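Local coordinates for foldase protein PrsA 2 (Bacillus anthracis, PDB 6VJ4), which catalyses cis-trans isomerisation of peptidyl-prolyl bonds, helps several secreted proteins fold after they cross the membrane, and is important for secretion of the protective antigen, at residues H114-S118 and A140-D146. Residue numbers count along the deposited sequence, not the author numbering.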
ATOM      1  N   HIS A 114     -30.575  32.204   7.514  1.00 18.96           N
ATOM      2  CA  HIS A 114     -30.778  31.464   6.253  1.00 18.32           C
ATOM      3  C   HIS A 114     -32.038  30.611   6.361  1.00 18.49           C
ATOM      4  O   HIS A 114     -32.542  30.364   7.506  1.00 19.69           O
ATOM      5  CB  HIS A 114     -29.586  30.581   5.859  1.00 19.42           C
ATOM      6  CG  HIS A 114     -29.431  29.304   6.610  1.00 20.32           C
ATOM      7  ND1 HIS A 114     -29.038  28.128   5.976  1.00 22.89           N
ATOM      8  CD2 HIS A 114     -29.594  28.986   7.919  1.00 21.34           C
ATOM      9  CE1 HIS A 114     -28.960  27.152   6.878  1.00 23.06           C
ATOM     10  NE2 HIS A 114     -29.323  27.640   8.076  1.00 22.92           N
ATOM     11  N   ILE A 115     -32.530  30.261   5.187  1.00 18.66           N
ATOM     12  CA  ILE A 115     -33.619  29.268   5.023  1.00 19.61           C
ATOM     13  C   ILE A 115     -33.038  28.152   4.164  1.00 20.25           C
ATOM     14  O   ILE A 115     -32.542  28.473   3.067  1.00 21.45           O
ATOM     15  CB  ILE A 115     -34.837  29.927   4.377  1.00 19.74           C
ATOM     16  CG1 ILE A 115     -35.326  31.079   5.256  1.00 19.97           C
ATOM     17  CG2 ILE A 115     -35.910  28.890   4.072  1.00 21.62           C
ATOM     18  CD1 ILE A 115     -36.355  31.929   4.626  1.00 22.07           C
ATOM     19  N   LEU A 116     -33.076  26.924   4.676  1.00 20.17           N
ATOM     20  CA  LEU A 116     -32.563  25.743   3.947  1.00 21.30           C
ATOM     21  C   LEU A 116     -33.724  24.896   3.424  1.00 22.94           C
ATOM     22  O   LEU A 116     -34.603  24.524   4.221  1.00 22.46           O
ATOM     23  CB  LEU A 116     -31.683  24.924   4.886  1.00 22.54           C
ATOM     24  CG  LEU A 116     -31.188  23.600   4.317  1.00 25.97           C
ATOM     25  CD1 LEU A 116     -30.342  23.829   3.075  1.00 27.61           C
ATOM     26  CD2 LEU A 116     -30.384  22.854   5.379  1.00 28.38           C
ATOM     27  N   VAL A 117     -33.729  24.638   2.123  1.00 23.24           N
ATOM     28  CA  VAL A 117     -34.773  23.772   1.499  1.00 25.12           C
ATOM     29  C   VAL A 117     -34.084  22.762   0.576  1.00 26.82           C
ATOM     30  O   VAL A 117     -32.956  22.974   0.175  1.00 26.92           O
ATOM     31  CB  VAL A 117     -35.887  24.556   0.779  1.00 27.35           C
ATOM     32  CG1 VAL A 117     -36.708  25.397   1.750  1.00 28.95           C
ATOM     33  CG2 VAL A 117     -35.378  25.395  -0.380  1.00 27.65           C
ATOM     34  N   SER A 118     -34.729  21.632   0.297  1.00 30.26           N
ATOM     35  CA  SER A 118     -34.018  20.628  -0.538  1.00 33.38           C
ATOM     36  C   SER A 118     -34.337  20.842  -2.019  1.00 38.03           C
ATOM     37  O   SER A 118     -33.520  20.446  -2.863  1.00 41.51           O
ATOM     38  CB  SER A 118     -34.380  19.234  -0.092  1.00 38.32           C
ATOM     39  OG  SER A 118     -35.785  19.107  -0.026  1.00 40.26           O
ATOM     40  N   ALA A 140     -38.697  31.336   7.661  1.00 21.17           N
ATOM     41  CA  ALA A 140     -37.683  30.385   8.146  1.00 21.66           C
ATOM     42  C   ALA A 140     -38.327  29.434   9.158  1.00 21.39           C
ATOM     43  O   ALA A 140     -38.062  28.233   9.105  1.00 20.95           O
ATOM     44  CB  ALA A 140     -36.528  31.119   8.765  1.00 21.41           C
ATOM     45  N   LYS A 141     -39.146  29.989  10.039  1.00 22.06           N
ATOM     46  CA  LYS A 141     -39.798  29.157  11.083  1.00 23.49           C
ATOM     47  C   LYS A 141     -40.714  28.125  10.431  1.00 24.08           C
ATOM     48  O   LYS A 141     -40.863  27.004  10.989  1.00 25.03           O
ATOM     49  CB  LYS A 141     -40.532  30.063  12.068  1.00 26.51           C
ATOM     50  CG  LYS A 141     -39.609  30.800  13.023  1.00 30.70           C
ATOM     51  CD  LYS A 141     -40.283  31.481  14.190  1.00 39.26           C
ATOM     52  CE  LYS A 141     -41.379  32.438  13.796  1.00 46.34           C
ATOM     53  NZ  LYS A 141     -42.020  33.058  14.985  1.00 52.40           N
ATOM     54  N   GLN A 142     -41.312  28.467   9.297  1.00 23.48           N
ATOM     55  CA  GLN A 142     -42.242  27.538   8.642  1.00 24.81           C
ATOM     56  C   GLN A 142     -41.497  26.571   7.718  1.00 26.47           C
ATOM     57  O   GLN A 142     -41.800  25.367   7.787  1.00 26.92           O
ATOM     58  CB  GLN A 142     -43.328  28.302   7.865  1.00 25.93           C
ATOM     59  CG  GLN A 142     -44.310  27.391   7.132  1.00 27.36           C
ATOM     60  CD  GLN A 142     -45.037  26.500   8.114  1.00 28.61           C
ATOM     61  OE1 GLN A 142     -45.423  26.951   9.190  1.00 29.99           O
ATOM     62  NE2 GLN A 142     -45.170  25.225   7.773  1.00 28.85           N
ATOM     63  N   GLU A 143     -40.564  27.064   6.896  1.00 25.40           N
ATOM     64  CA  GLU A 143     -40.032  26.236   5.778  1.00 26.29           C
ATOM     65  C   GLU A 143     -38.598  25.768   5.962  1.00 24.65           C
ATOM     66  O   GLU A 143     -38.213  24.815   5.218  1.00 24.50           O
ATOM     67  CB  GLU A 143     -40.026  27.066   4.487  1.00 30.92           C
ATOM     68  CG  GLU A 143     -41.385  27.601   4.096  1.00 38.00           C
ATOM     69  CD  GLU A 143     -42.392  26.548   3.691  1.00 43.49           C
ATOM     70  OE1 GLU A 143     -41.980  25.388   3.500  1.00 47.19           O
ATOM     71  OE2 GLU A 143     -43.586  26.892   3.581  1.00 52.66           O
ATOM     72  N   SER A 144     -37.822  26.370   6.876  1.00 22.38           N
ATOM     73  CA  SER A 144     -36.400  25.947   6.901  1.00 23.35           C
ATOM     74  C   SER A 144     -36.245  24.514   7.406  1.00 25.98           C
ATOM     75  O   SER A 144     -36.925  24.141   8.386  1.00 23.62           O
ATOM     76  CB  SER A 144     -35.535  26.867   7.698  1.00 23.61           C
ATOM     77  OG  SER A 144     -34.182  26.478   7.543  1.00 21.80           O
ATOM     78  N   GLN A 145     -35.365  23.755   6.744  1.00 23.96           N
ATOM     79  CA  GLN A 145     -35.022  22.375   7.148  1.00 27.04           C
ATOM     80  C   GLN A 145     -33.869  22.387   8.153  1.00 27.06           C
ATOM     81  O   GLN A 145     -33.555  21.310   8.672  1.00 29.08           O
ATOM     82  CB  GLN A 145     -34.647  21.567   5.912  1.00 29.12           C
ATOM     83  CG  GLN A 145     -35.820  21.408   4.971  1.00 32.42           C
ATOM     84  CD  GLN A 145     -35.414  20.708   3.701  1.00 36.64           C
ATOM     85  OE1 GLN A 145     -34.253  20.341   3.517  1.00 45.91           O
ATOM     86  NE2 GLN A 145     -36.365  20.580   2.799  1.00 40.88           N
ATOM     87  N   ASP A 146     -33.277  23.555   8.420  1.00 24.08           N
ATOM     88  CA  ASP A 146     -32.125  23.622   9.360  1.00 24.18           C
ATOM     89  C   ASP A 146     -32.680  23.731  10.779  1.00 24.45           C
ATOM     90  O   ASP A 146     -33.028  24.849  11.205  1.00 23.23           O
ATOM     91  CB  ASP A 146     -31.177  24.778   9.066  1.00 24.41           C
ATOM     92  CG  ASP A 146     -30.043  24.838  10.079  1.00 26.52           C
ATOM     93  OD1 ASP A 146     -29.866  23.826  10.812  1.00 28.53           O
ATOM     94  OD2 ASP A 146     -29.420  25.901  10.211  1.00 28.83           O
TER
HETATM   95  O   HOH W   1     -33.045  28.253   9.190  1.00 21.18           O
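L116 lays its side chain against Q145 and D146, in the loop that follows helix 136-143. Its CB is 4.2 Å from CB of D146, and its CG is 4.3 Å from CB of Q145. Two hydrogen bonds of the L116 main chain, one to the S144 hydroxyl and one to the Q145 backbone, tie the segments together. N of L116 donates to OG of S144 at 3.1 Å, almost in line. N of Q145 returns a hydrogen bond to O of L116 at 2.7 Å.

S144 is the first residue to leave helical geometry, and its hydroxyl joins strand and loop. OG also accepts from N of D146 at 3.2 Å, which makes an ST turn. A water 2.7 Å from OG of S144 donates to O of H114, also at 2.7 Å, and bridges the two. Next to this polar patch, CG1 of I115 packs on CB of A140 at 3.7 Å.

At the other end of the loop, NE2 of H114 donates to OD2 of D146 at 2.8 Å. This is a His-carboxylate hydrogen bond. OD2 is shared with the hydroxyl of S149, while OD1 of D146 caps helix 147-150 at N of L148. ND1 of H114 is hydrogen-bonded to ND1 of H191, and the two are consistent with the paired histidines of the parvulin (PpiC-type) active site.

Strand 110-117 is an inner strand of the antiparallel sheet, between 155-159 and 189-198; from it I115 and V117 also pack on helix 120-131, and I115 reaches F136 and L139 of helix 136-143.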